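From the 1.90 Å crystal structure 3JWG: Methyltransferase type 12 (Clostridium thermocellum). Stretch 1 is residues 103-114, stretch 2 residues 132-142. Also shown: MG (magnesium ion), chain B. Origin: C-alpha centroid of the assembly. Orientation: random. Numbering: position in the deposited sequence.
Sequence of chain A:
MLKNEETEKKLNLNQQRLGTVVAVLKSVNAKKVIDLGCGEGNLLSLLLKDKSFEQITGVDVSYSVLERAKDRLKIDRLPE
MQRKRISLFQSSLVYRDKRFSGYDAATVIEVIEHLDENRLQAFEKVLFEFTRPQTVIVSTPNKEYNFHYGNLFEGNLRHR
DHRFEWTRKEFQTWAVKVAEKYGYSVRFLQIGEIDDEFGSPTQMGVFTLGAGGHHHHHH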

ATOM      1  N   TYR A 103      -4.808 -13.505  -3.386  1.00 19.02           N
ATOM      2  CA  TYR A 103      -3.491 -13.038  -2.961  1.00 16.38           C
ATOM      3  C   TYR A 103      -3.200 -13.319  -1.497  1.00 16.17           C
ATOM      4  O   TYR A 103      -4.117 -13.441  -0.690  1.00 16.44           O
ATOM      5  N   ASP A 104      -1.917 -13.444  -1.159  1.00 15.40           N
ATOM      6  CA  ASP A 104      -1.523 -13.698   0.228  1.00 15.26           C
ATOM      7  C   ASP A 104      -1.515 -12.384   1.012  1.00 15.62           C
ATOM      8  O   ASP A 104      -1.762 -12.361   2.216  1.00 15.73           O
ATOM      9  N   ALA A 105      -1.213 -11.294   0.320  1.00 12.77           N
ATOM     10  CA  ALA A 105      -1.167  -9.994   0.973  1.00 15.12           C
ATOM     11  C   ALA A 105      -1.469  -8.867   0.005  1.00 15.76           C
ATOM     12  O   ALA A 105      -1.217  -8.982  -1.199  1.00 15.26           O
ATOM     13  N   ALA A 106      -2.014  -7.781   0.544  1.00 13.69           N
ATOM     14  CA  ALA A 106      -2.317  -6.601  -0.246  1.00 14.96           C
ATOM     15  C   ALA A 106      -1.579  -5.441   0.416  1.00 14.07           C
ATOM     16  O   ALA A 106      -1.521  -5.350   1.646  1.00 15.94           O
ATOM     17  N   THR A 107      -0.991  -4.579  -0.402  1.00 14.29           N
ATOM     18  CA  THR A 107      -0.280  -3.411   0.101  1.00 15.62           C
ATOM     19  C   THR A 107      -1.036  -2.170  -0.379  1.00 15.38           C
ATOM     20  O   THR A 107      -1.549  -2.127  -1.504  1.00 16.29           O
ATOM     21  N   VAL A 108      -1.102  -1.169   0.490  1.00 13.79           N
ATOM     22  CA  VAL A 108      -1.815   0.072   0.228  1.00 14.86           C
ATOM     23  C   VAL A 108      -0.909   1.218   0.666  1.00 15.46           C
ATOM     24  O   VAL A 108      -0.847   1.555   1.846  1.00 16.55           O
ATOM     25  N   ILE A 109      -0.197   1.803  -0.289  1.00 16.17           N
ATOM     26  CA  ILE A 109       0.734   2.883   0.006  1.00 19.00           C
ATOM     27  C   ILE A 109       0.323   4.176  -0.698  1.00 19.13           C
ATOM     28  O   ILE A 109       0.084   4.187  -1.899  1.00 19.73           O
ATOM     29  N   GLU A 110       0.234   5.261   0.064  1.00 20.59           N
ATOM     30  CA  GLU A 110      -0.152   6.560  -0.478  1.00 23.47           C
ATOM     31  C   GLU A 110      -1.479   6.496  -1.228  1.00 22.20           C
ATOM     32  O   GLU A 110      -1.597   6.947  -2.372  1.00 23.84           O
ATOM     33  N   VAL A 111      -2.483   5.933  -0.562  1.00 18.47           N
ATOM     34  CA  VAL A 111      -3.807   5.804  -1.145  1.00 16.55           C
ATOM     35  C   VAL A 111      -4.912   6.400  -0.283  1.00 16.10           C
ATOM     36  O   VAL A 111      -5.596   7.328  -0.710  1.00 14.62           O
ATOM     37  N   ILE A 112      -5.071   5.876   0.937  1.00 16.06           N
ATOM     38  CA  ILE A 112      -6.168   6.306   1.799  1.00 14.76           C
ATOM     39  C   ILE A 112      -6.248   7.781   2.137  1.00 15.84           C
ATOM     40  O   ILE A 112      -7.347   8.307   2.288  1.00 15.85           O
ATOM     41  N   GLU A 113      -5.105   8.454   2.255  1.00 13.93           N
ATOM     42  CA  GLU A 113      -5.134   9.876   2.585  1.00 15.97           C
ATOM     43  C   GLU A 113      -5.669  10.733   1.430  1.00 17.43           C
ATOM     44  O   GLU A 113      -5.866  11.932   1.591  1.00 17.99           O
ATOM     45  N   HIS A 114      -5.909  10.118   0.273  1.00 17.46           N
ATOM     46  CA  HIS A 114      -6.426  10.846  -0.892  1.00 20.64           C
ATOM     47  C   HIS A 114      -7.901  10.571  -1.182  1.00 19.69           C
ATOM     48  O   HIS A 114      -8.473  11.157  -2.097  1.00 20.07           O
ATOM     49  N   ARG A 132      -9.635  -9.353   0.774  1.00 18.50           N
ATOM     50  CA  ARG A 132      -9.485 -10.109   2.016  1.00 19.17           C
ATOM     51  C   ARG A 132      -8.286 -11.061   2.089  1.00 18.27           C
ATOM     52  O   ARG A 132      -8.458 -12.271   2.266  1.00 18.35           O
ATOM     53  N   PRO A 133      -7.056 -10.530   1.971  1.00 16.96           N
ATOM     54  CA  PRO A 133      -5.863 -11.383   2.038  1.00 16.67           C
ATOM     55  C   PRO A 133      -5.477 -11.667   3.495  1.00 16.64           C
ATOM     56  O   PRO A 133      -5.968 -11.008   4.413  1.00 16.61           O
ATOM     57  N   GLN A 134      -4.602 -12.647   3.704  1.00 16.40           N
ATOM     58  CA  GLN A 134      -4.172 -12.993   5.053  1.00 16.03           C
ATOM     59  C   GLN A 134      -3.514 -11.788   5.730  1.00 14.91           C
ATOM     60  O   GLN A 134      -3.669 -11.579   6.932  1.00 16.73           O
ATOM     61  N   THR A 135      -2.790 -10.994   4.950  1.00 14.53           N
ATOM     62  CA  THR A 135      -2.120  -9.803   5.481  1.00 14.96           C
ATOM     63  C   THR A 135      -2.414  -8.556   4.650  1.00 14.48           C
ATOM     64  O   THR A 135      -2.406  -8.606   3.422  1.00 14.72           O
ATOM     65  N   VAL A 136      -2.682  -7.440   5.321  1.00 13.21           N
ATOM     66  CA  VAL A 136      -2.910  -6.174   4.624  1.00 13.12           C
ATOM     67  C   VAL A 136      -1.940  -5.170   5.245  1.00 14.01           C
ATOM     68  O   VAL A 136      -1.857  -5.061   6.468  1.00 14.21           O
ATOM     69  N   ILE A 137      -1.189  -4.469   4.408  1.00 12.82           N
ATOM     70  CA  ILE A 137      -0.239  -3.471   4.886  1.00 14.67           C
ATOM     71  C   ILE A 137      -0.671  -2.109   4.365  1.00 14.07           C
ATOM     72  O   ILE A 137      -0.714  -1.890   3.151  1.00 14.74           O
ATOM     73  N   VAL A 138      -1.009  -1.200   5.278  1.00 14.31           N
ATOM     74  CA  VAL A 138      -1.435   0.146   4.890  1.00 13.10           C
ATOM     75  C   VAL A 138      -0.410   1.148   5.392  1.00 14.64           C
ATOM     76  O   VAL A 138      -0.092   1.173   6.583  1.00 15.49           O
ATOM     77  N   SER A 139       0.115   1.956   4.481  1.00 12.87           N
ATOM     78  CA  SER A 139       1.104   2.971   4.829  1.00 13.15           C
ATOM     79  C   SER A 139       0.570   4.342   4.441  1.00 15.10           C
ATOM     80  O   SER A 139       0.029   4.523   3.349  1.00 14.10           O
ATOM     81  N   THR A 140       0.728   5.310   5.339  1.00 13.86           N
ATOM     82  CA  THR A 140       0.251   6.659   5.085  1.00 14.66           C
ATOM     83  C   THR A 140       1.073   7.628   5.934  1.00 15.83           C
ATOM     84  O   THR A 140       1.609   7.253   6.978  1.00 12.81           O
ATOM     85  N   PRO A 141       1.204   8.878   5.474  1.00 16.00           N
ATOM     86  CA  PRO A 141       1.961   9.912   6.185  1.00 15.68           C
ATOM     87  C   PRO A 141       1.438  10.191   7.589  1.00 16.18           C
ATOM     88  O   PRO A 141       0.250  10.016   7.870  1.00 16.30           O
ATOM     89  N   ASN A 142       2.337  10.608   8.476  1.00 15.86           N
ATOM     90  CA  ASN A 142       1.934  10.986   9.819  1.00 16.47           C
ATOM     91  C   ASN A 142       1.871  12.507   9.717  1.00 16.78           C
ATOM     92  O   ASN A 142       2.906  13.178   9.646  1.00 16.38           O
TER

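Neighbouring parallel strands are held together by their backbones, while their side chains meet in register along the two faces of the sheet; strands 105-109 and 135-141 of this methyltransferase illustrate the principle. The backbone hydrogen bonds alternate from T135 N to D104 O (3.2 Å) at one end, through A106 N to T135 O (3.0 Å), I137 N to A106 O (2.9 Å), V108 N to I137 O (2.8 Å) and S139 N to V108 O (2.8 Å), to a weak bond from E110 N to S139 O (3.4 Å) at the other.

Because paired residues share a face, A105, T107 and I109 lie beside T135, I137 and S139. T135 and I137 are both m and T107 is p; CG2 of T107 is 4.3 Å from CB of I137, and CG2 of I109 (m, t) is 4.2 Å from CB of S139 (t). The other face carries A106 and V108 beside V136 and V138. All three valines are t, and V108 CB approaches V138 CG2 to 4.2 Å. Apolar packing continues beyond the paired residues: P133 points toward stretch 1 and sets its CG 3.7 Å from A106 CB, while I112 (p, t), also directed inward, brings CD1 within 3.7 Å of V138 CG1.

One direct polar side-chain contact joins the stretches, just past the end of strand 105-109. E113 points inward with chi1 p and chi2 m, so that its OE1 accepts a short hydrogen bond from OG1 of T140 (t) at 2.6 Å; its OE2 lies 3.3 Å from P141 CD.

Ordered waters add further links. Water 4 accepts from V111 N (2.8 Å) and donates to S139 O (2.7 Å) and E113 OE1 (3.2 Å), tying the turn to the neighbouring strand. Near the opposite end, water 2 joins D104 O (2.8 Å) to T135 OG1 (2.7 Å). Magnesium binds I109 O at 2.3 Å, and its ligand water 3 also accepts from I109 N (2.8 Å).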

ATOM      1  CB  TYR A 103      -3.356 -11.536  -3.258  1.00 14.76           C
ATOM      2  CG  TYR A 103      -3.224 -11.269  -4.732  1.00 16.40           C
ATOM      3  CD1 TYR A 103      -1.975 -11.278  -5.349  1.00 14.28           C
ATOM      4  CD2 TYR A 103      -4.360 -11.124  -5.537  1.00 15.88           C
ATOM      5  CE1 TYR A 103      -1.854 -11.157  -6.733  1.00 16.88           C
ATOM      6  CE2 TYR A 103      -4.253 -11.008  -6.923  1.00 17.75           C
ATOM      7  CZ  TYR A 103      -3.000 -11.029  -7.514  1.00 19.35           C
ATOM      8  OH  TYR A 103      -2.882 -10.954  -8.883  1.00 17.17           O
ATOM      9  CB  ASP A 104      -0.118 -14.309   0.308  1.00 17.39           C
ATOM     10  CG  ASP A 104      -0.046 -15.704  -0.283  1.00 19.18           C
ATOM     11  OD1 ASP A 104      -0.959 -16.523  -0.019  1.00 19.89           O
ATOM     12  OD2 ASP A 104       0.937 -15.977  -0.999  1.00 19.88           O
ATOM     13  CB  ALA A 105       0.215  -9.772   1.596  1.00 15.13           C
ATOM     14  CB  ALA A 106      -3.825  -6.325  -0.259  1.00 13.37           C
ATOM     15  CB  THR A 107       1.185  -3.375  -0.398  1.00 15.77           C
ATOM     16  OG1 THR A 107       1.206  -3.451  -1.825  1.00 18.28           O
ATOM     17  CG2 THR A 107       1.977  -4.559   0.177  1.00 16.40           C
ATOM     18  CB  VAL A 108      -3.123   0.102   1.056  1.00 13.54           C
ATOM     19  CG1 VAL A 108      -3.925   1.353   0.744  1.00 14.97           C
ATOM     20  CG2 VAL A 108      -3.939  -1.159   0.767  1.00 14.47           C
ATOM     21  CB  ILE A 109       2.159   2.488  -0.437  1.00 19.58           C
ATOM     22  CG1 ILE A 109       2.511   1.118   0.148  1.00 20.04           C
ATOM     23  CG2 ILE A 109       3.165   3.555  -0.002  1.00 22.30           C
ATOM     24  CD1 ILE A 109       3.810   0.543  -0.364  1.00 22.02           C
ATOM     25  CB  GLU A 110       0.959   7.091  -1.385  1.00 28.24           C
ATOM     26  CG  GLU A 110       2.304   7.153  -0.671  1.00 35.73           C
ATOM     27  CD  GLU A 110       3.399   7.783  -1.510  1.00 40.37           C
ATOM     28  OE1 GLU A 110       3.566   7.384  -2.684  1.00 42.98           O
ATOM     29  OE2 GLU A 110       4.099   8.673  -0.985  1.00 43.08           O
ATOM     30  CB  VAL A 111      -4.192   4.313  -1.397  1.00 18.28           C
ATOM     31  CG1 VAL A 111      -5.648   4.218  -1.834  1.00 17.28           C
ATOM     32  CG2 VAL A 111      -3.296   3.696  -2.461  1.00 17.82           C
ATOM     33  CB  ILE A 112      -6.238   5.491   3.134  1.00 14.99           C
ATOM     34  CG1 ILE A 112      -5.006   5.757   4.000  1.00 15.87           C
ATOM     35  CG2 ILE A 112      -6.374   4.010   2.834  1.00 14.89           C
ATOM     36  CD1 ILE A 112      -5.098   5.130   5.373  1.00 18.50           C
ATOM     37  CB  GLU A 113      -3.739  10.365   2.992  1.00 16.53           C
ATOM     38  CG  GLU A 113      -2.696  10.274   1.891  1.00 18.45           C
ATOM     39  CD  GLU A 113      -1.963   8.941   1.869  1.00 19.05           C
ATOM     40  OE1 GLU A 113      -2.491   7.943   2.407  1.00 16.86           O
ATOM     41  OE2 GLU A 113      -0.856   8.898   1.298  1.00 19.13           O
ATOM     42  CB  HIS A 114      -5.626  10.481  -2.146  1.00 19.37           C
ATOM     43  CG  HIS A 114      -4.177  10.829  -2.061  1.00 21.96           C
ATOM     44  ND1 HIS A 114      -3.732  12.116  -1.847  1.00 23.30           N
ATOM     45  CD2 HIS A 114      -3.067  10.061  -2.175  1.00 24.08           C
ATOM     46  CE1 HIS A 114      -2.412  12.125  -1.834  1.00 23.56           C
ATOM     47  NE2 HIS A 114      -1.983  10.891  -2.031  1.00 23.71           N
ATOM     48  CB  ARG A 132     -10.787 -10.889   2.263  1.00 19.52           C
ATOM     49  CG  ARG A 132     -11.012 -11.366   3.687  1.00 19.86           C
ATOM     50  CD  ARG A 132     -12.449 -11.874   3.856  1.00 24.32           C
ATOM     51  NE  ARG A 132     -12.749 -12.255   5.235  1.00 20.64           N
ATOM     52  CZ  ARG A 132     -12.950 -11.398   6.235  1.00 25.03           C
ATOM     53  NH1 ARG A 132     -12.897 -10.085   6.027  1.00 24.06           N
ATOM     54  NH2 ARG A 132     -13.188 -11.858   7.457  1.00 22.70           N
ATOM     55  CB  PRO A 133      -4.809 -10.552   1.306  1.00 14.98           C
ATOM     56  CG  PRO A 133      -5.167  -9.145   1.748  1.00 16.44           C
ATOM     57  CD  PRO A 133      -6.692  -9.136   1.645  1.00 16.33           C
ATOM     58  CB  GLN A 134      -3.189 -14.161   5.011  1.00 16.99           C
ATOM     59  CG  GLN A 134      -2.576 -14.479   6.363  1.00 21.63           C
ATOM     60  CD  GLN A 134      -3.597 -14.955   7.380  1.00 23.75           C
ATOM     61  OE1 GLN A 134      -3.391 -14.820   8.586  1.00 30.39           O
ATOM     62  NE2 GLN A 134      -4.695 -15.527   6.900  1.00 23.46           N
ATOM     63  CB  THR A 135      -0.585  -9.985   5.497  1.00 16.60           C
ATOM     64  OG1 THR A 135      -0.245 -11.148   6.265  1.00 20.45           O
ATOM     65  CG2 THR A 135       0.097  -8.753   6.106  1.00 16.86           C
ATOM     66  CB  VAL A 136      -4.348  -5.644   4.801  1.00 14.55           C
ATOM     67  CG1 VAL A 136      -4.474  -4.274   4.137  1.00 14.51           C
ATOM     68  CG2 VAL A 136      -5.354  -6.622   4.196  1.00 16.35           C
ATOM     69  CB  ILE A 137       1.191  -3.771   4.378  1.00 13.28           C
ATOM     70  CG1 ILE A 137       1.655  -5.138   4.902  1.00 14.73           C
ATOM     71  CG2 ILE A 137       2.147  -2.675   4.833  1.00 14.57           C
ATOM     72  CD1 ILE A 137       2.998  -5.584   4.340  1.00 14.64           C
ATOM     73  CB  VAL A 138      -2.815   0.525   5.495  1.00 13.91           C
ATOM     74  CG1 VAL A 138      -3.241   1.898   4.983  1.00 16.43           C
ATOM     75  CG2 VAL A 138      -3.865  -0.522   5.142  1.00 14.33           C
ATOM     76  CB  SER A 139       2.420   2.701   4.089  1.00 15.93           C
ATOM     77  OG  SER A 139       3.392   3.688   4.384  1.00 19.02           O
ATOM     78  CB  THR A 140      -1.261   6.773   5.441  1.00 15.81           C
ATOM     79  OG1 THR A 140      -1.794   8.006   4.938  1.00 15.09           O
ATOM     80  CG2 THR A 140      -1.470   6.701   6.948  1.00 16.45           C
ATOM     81  CB  PRO A 141       1.798  11.141   5.289  1.00 16.69           C
ATOM     82  CG  PRO A 141       1.679  10.563   3.928  1.00 19.13           C
ATOM     83  CD  PRO A 141       0.784   9.350   4.145  1.00 16.49           C
ATOM     84  CB  ASN A 142       2.974  10.551  10.859  1.00 17.97           C
ATOM     85  CG  ASN A 142       2.916  11.394  12.129  1.00 22.69           C
ATOM     86  OD1 ASN A 142       1.842  11.860  12.537  1.00 20.12           O
ATOM     87  ND2 ASN A 142       4.070  11.586  12.763  1.00 18.92           N
TER
HETATM   88 MG    MG B 220       0.873   2.946  -3.707  1.00 24.24          MG
HETATM   89  O   HOH W   1      -4.462 -14.747   1.817  1.00 23.67           O
HETATM   90  O   HOH W   2       0.243 -12.800   4.142  1.00 20.24           O
HETATM   91  O   HOH W   3      -0.322   1.003  -2.922  1.00 15.00           O
HETATM   92  O   HOH W   4      -2.283   4.767   1.992  1.00 21.54           O
HETATM   93  O   HOH W   5       2.837   1.370  -4.095  1.00 17.75           O
HETATM   94  O   HOH W   6       2.691   4.513  -4.539  1.00 36.50           O